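PDB 5CI5: extracellular solute-binding protein family 1 from Pseudothermotoga lettingae, which binds the sugar alpha-D-tagatopyranose and probably delivers it, as the periplasmic-type solute receptor, to an ABC transporter for uptake. Local coordinates for residues A[131-137]-A[298-304]. Residues are numbered along the deposited sequence; the frame is centred on the assembly and turned at random.
With T6T (alpha-D-tagatopyranose), chain C.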
loop_
_atom_site.group_PDB
_atom_site.type_symbol
_atom_site.label_atom_id
_atom_site.label_comp_id
_atom_site.label_asym_id
_atom_site.label_seq_id
_atom_site.Cartn_x
_atom_site.Cartn_y
_atom_site.Cartn_z
ATOM N N GLY A 131 -13.743 9.434 4.781
ATOM C CA GLY A 131 -12.558 9.103 5.533
ATOM C C GLY A 131 -11.565 10.238 5.599
ATOM O O GLY A 131 -11.585 11.171 4.772
ATOM N N LEU A 132 -10.691 10.168 6.599
ATOM C CA LEU A 132 -9.620 11.155 6.781
ATOM C C LEU A 132 -8.291 10.447 6.520
ATOM O O LEU A 132 -7.869 9.648 7.342
ATOM C CB LEU A 132 -9.632 11.740 8.194
ATOM C CG LEU A 132 -8.461 12.665 8.538
ATOM C CD1 LEU A 132 -8.221 13.720 7.449
ATOM C CD2 LEU A 132 -8.707 13.289 9.897
ATOM N N PRO A 133 -7.649 10.716 5.369
ATOM C CA PRO A 133 -6.343 10.075 5.110
ATOM C C PRO A 133 -5.363 10.379 6.242
ATOM O O PRO A 133 -5.164 11.552 6.568
ATOM C CB PRO A 133 -5.906 10.706 3.776
ATOM C CG PRO A 133 -7.202 11.038 3.111
ATOM C CD PRO A 133 -8.062 11.565 4.240
ATOM N N TRP A 134 -4.771 9.338 6.813
ATOM C CA TRP A 134 -3.840 9.482 7.937
ATOM C C TRP A 134 -2.367 9.283 7.517
ATOM O O TRP A 134 -1.507 10.074 7.898
ATOM C CB TRP A 134 -4.203 8.506 9.062
ATOM C CG TRP A 134 -3.313 8.716 10.248
ATOM C CD1 TRP A 134 -3.418 9.734 11.177
ATOM C CD2 TRP A 134 -2.138 7.974 10.604
ATOM N NE1 TRP A 134 -2.396 9.639 12.098
ATOM C CE2 TRP A 134 -1.601 8.575 11.773
ATOM C CE3 TRP A 134 -1.499 6.846 10.073
ATOM C CZ2 TRP A 134 -0.446 8.105 12.400
ATOM C CZ3 TRP A 134 -0.340 6.369 10.710
ATOM C CH2 TRP A 134 0.165 6.998 11.868
ATOM N N TYR A 135 -2.055 8.205 6.791
ATOM C CA TYR A 135 -0.755 8.133 6.127
ATOM C C TYR A 135 -0.938 7.716 4.693
ATOM O O TYR A 135 -1.967 7.167 4.312
ATOM C CB TYR A 135 0.224 7.193 6.852
ATOM C CG TYR A 135 0.282 5.711 6.486
ATOM C CD1 TYR A 135 0.875 5.288 5.306
ATOM C CD2 TYR A 135 -0.155 4.739 7.378
ATOM C CE1 TYR A 135 0.996 3.930 5.013
ATOM C CE2 TYR A 135 -0.029 3.381 7.103
ATOM C CZ TYR A 135 0.553 2.990 5.922
ATOM O OH TYR A 135 0.667 1.626 5.707
ATOM N N THR A 136 0.054 8.076 3.894
ATOM C CA THR A 136 0.035 7.728 2.490
ATOM C C THR A 136 1.421 7.225 2.058
ATOM O O THR A 136 2.362 7.120 2.876
ATOM C CB THR A 136 -0.435 8.935 1.645
ATOM O OG1 THR A 136 -0.678 8.526 0.291
ATOM C CG2 THR A 136 0.551 10.115 1.679
ATOM N N ASP A 137 1.508 6.875 0.784
ATOM C CA ASP A 137 2.704 6.308 0.203
ATOM C C ASP A 137 2.550 6.246 -1.309
ATOM O O ASP A 137 1.473 6.505 -1.854
ATOM C CB ASP A 137 2.977 4.896 0.771
ATOM C CG ASP A 137 1.859 3.875 0.437
ATOM O OD1 ASP A 137 1.519 3.743 -0.754
ATOM O OD2 ASP A 137 1.323 3.208 1.376
ATOM N N LEU A 298 -0.514 4.568 -5.940
ATOM C CA LEU A 298 -0.821 5.308 -4.728
ATOM C C LEU A 298 -1.383 4.370 -3.652
ATOM O O LEU A 298 -2.187 3.467 -3.955
ATOM C CB LEU A 298 -1.858 6.377 -5.063
ATOM C CG LEU A 298 -2.364 7.312 -3.978
ATOM C CD1 LEU A 298 -1.226 8.202 -3.498
ATOM C CD2 LEU A 298 -3.511 8.159 -4.541
ATOM N N GLY A 299 -0.998 4.598 -2.404
ATOM C CA GLY A 299 -1.560 3.856 -1.293
ATOM C C GLY A 299 -1.613 4.637 0.007
ATOM O O GLY A 299 -1.296 5.828 0.071
ATOM N N GLY A 300 -2.045 3.938 1.060
ATOM C CA GLY A 300 -2.143 4.525 2.380
ATOM C C GLY A 300 -3.384 4.059 3.122
ATOM O O GLY A 300 -4.065 3.101 2.691
ATOM N N TRP A 301 -3.675 4.742 4.232
ATOM C CA TRP A 301 -4.803 4.402 5.100
ATOM C C TRP A 301 -5.527 5.662 5.550
ATOM O O TRP A 301 -4.892 6.680 5.809
ATOM C CB TRP A 301 -4.343 3.610 6.325
ATOM C CG TRP A 301 -3.786 2.304 5.907
ATOM C CD1 TRP A 301 -2.546 2.084 5.393
ATOM C CD2 TRP A 301 -4.469 1.045 5.864
ATOM N NE1 TRP A 301 -2.410 0.769 5.030
ATOM C CE2 TRP A 301 -3.578 0.112 5.315
ATOM C CE3 TRP A 301 -5.755 0.623 6.229
ATOM C CZ2 TRP A 301 -3.910 -1.233 5.151
ATOM C CZ3 TRP A 301 -6.082 -0.706 6.054
ATOM C CH2 TRP A 301 -5.170 -1.612 5.498
ATOM N N ALA A 302 -6.856 5.565 5.615
ATOM C CA ALA A 302 -7.726 6.597 6.163
ATOM C C ALA A 302 -8.332 6.138 7.480
ATOM O O ALA A 302 -8.402 4.943 7.763
ATOM C CB ALA A 302 -8.854 6.948 5.186
ATOM N N LEU A 303 -8.750 7.114 8.273
ATOM C CA LEU A 303 -9.536 6.895 9.468
ATOM C C LEU A 303 -11.014 7.083 9.115
ATOM O O LEU A 303 -11.390 8.094 8.527
ATOM C CB LEU A 303 -9.130 7.856 10.584
ATOM C CG LEU A 303 -7.652 7.843 10.914
ATOM C CD1 LEU A 303 -7.302 8.997 11.844
ATOM C CD2 LEU A 303 -7.274 6.525 11.549
ATOM N N VAL A 304 -11.827 6.089 9.450
ATOM C CA VAL A 304 -13.270 6.136 9.163
ATOM C C VAL A 304 -14.063 5.883 10.444
ATOM O O VAL A 304 -13.566 5.266 11.368
ATOM C CB VAL A 304 -13.713 5.117 8.077
ATOM C CG1 VAL A 304 -12.862 5.304 6.829
ATOM C CG2 VAL A 304 -13.637 3.680 8.571
HETATM O O3 T6T C . 0.004 1.065 0.418
HETATM C C3 T6T C . -0.702 0.619 1.571
HETATM C C4 T6T C . -2.066 0.086 1.134
HETATM O O4 T6T C . -2.757 1.080 0.367
HETATM C C5 T6T C . -1.840 -1.169 0.319
HETATM O O5 T6T C . -3.090 -1.714 -0.107
HETATM C C6 T6T C . -1.044 -2.188 1.127
HETATM O O6 T6T C . 0.213 -1.617 1.485
HETATM C C2 T6T C . 0.099 -0.429 2.275
HETATM O O2 T6T C . -0.524 -0.750 3.524
HETATM C C1 T6T C . 1.536 0.060 2.560
HETATM O O1 T6T C . 1.590 1.247 3.262
#
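L132 and L303 exchange a pair of backbone hydrogen bonds that start an antiparallel ladder between 131-137 and 298-304. A classic beta bulge interrupts it: W134 and Y135 both face W301, whose O takes a straight bond from W134 N (2.8 Å) and a weak one from Y135 N, while W301 N returns to Y135 O. Beyond the bulge, G299 N bonds to D137 O, and T136 OG1, anti to its own N (chi1 -170°), reaches G299 O at 2.8 Å, nearly in line with the carbonyl. The two strands come closest at the pairs P133-A302 and T136-G300, with CA atoms 3.9 Å apart; G300 CA lies against Y135 O, and D137 OD1 close to G299 CA.

Among the side chains, Y135 and W301 lie alongside, pointing the same way, with ring planes at 45° and Y135 CZ 3.3 Å from W301 CD1. W134 CB rests on L303 CG.

Both strands grip the tagatose. D137 OD2 accepts from tagatose O1 and O3, each at 2.7 Å; chi1 of 63° swings the carboxylate back over G299. O1 of the sugar sits at the edge of the Y135 ring, near its plane, 2.6 Å from Y135 OH. W301 NE1 gives to O2 at the indole edge, and G300 N gives a straight bond to O4. Q32, D85, R139 and R370 also bond to the sugar.

The pair is buried within the mixed sheet of this solute-binding fold: strand 81-85 flanks 298-304 on its other edge, strand 339-340 pairs with T136, and the W134 ring packs among W40, W328 and W331, its NE1 bonded to L322 O at the end of helix 312-322.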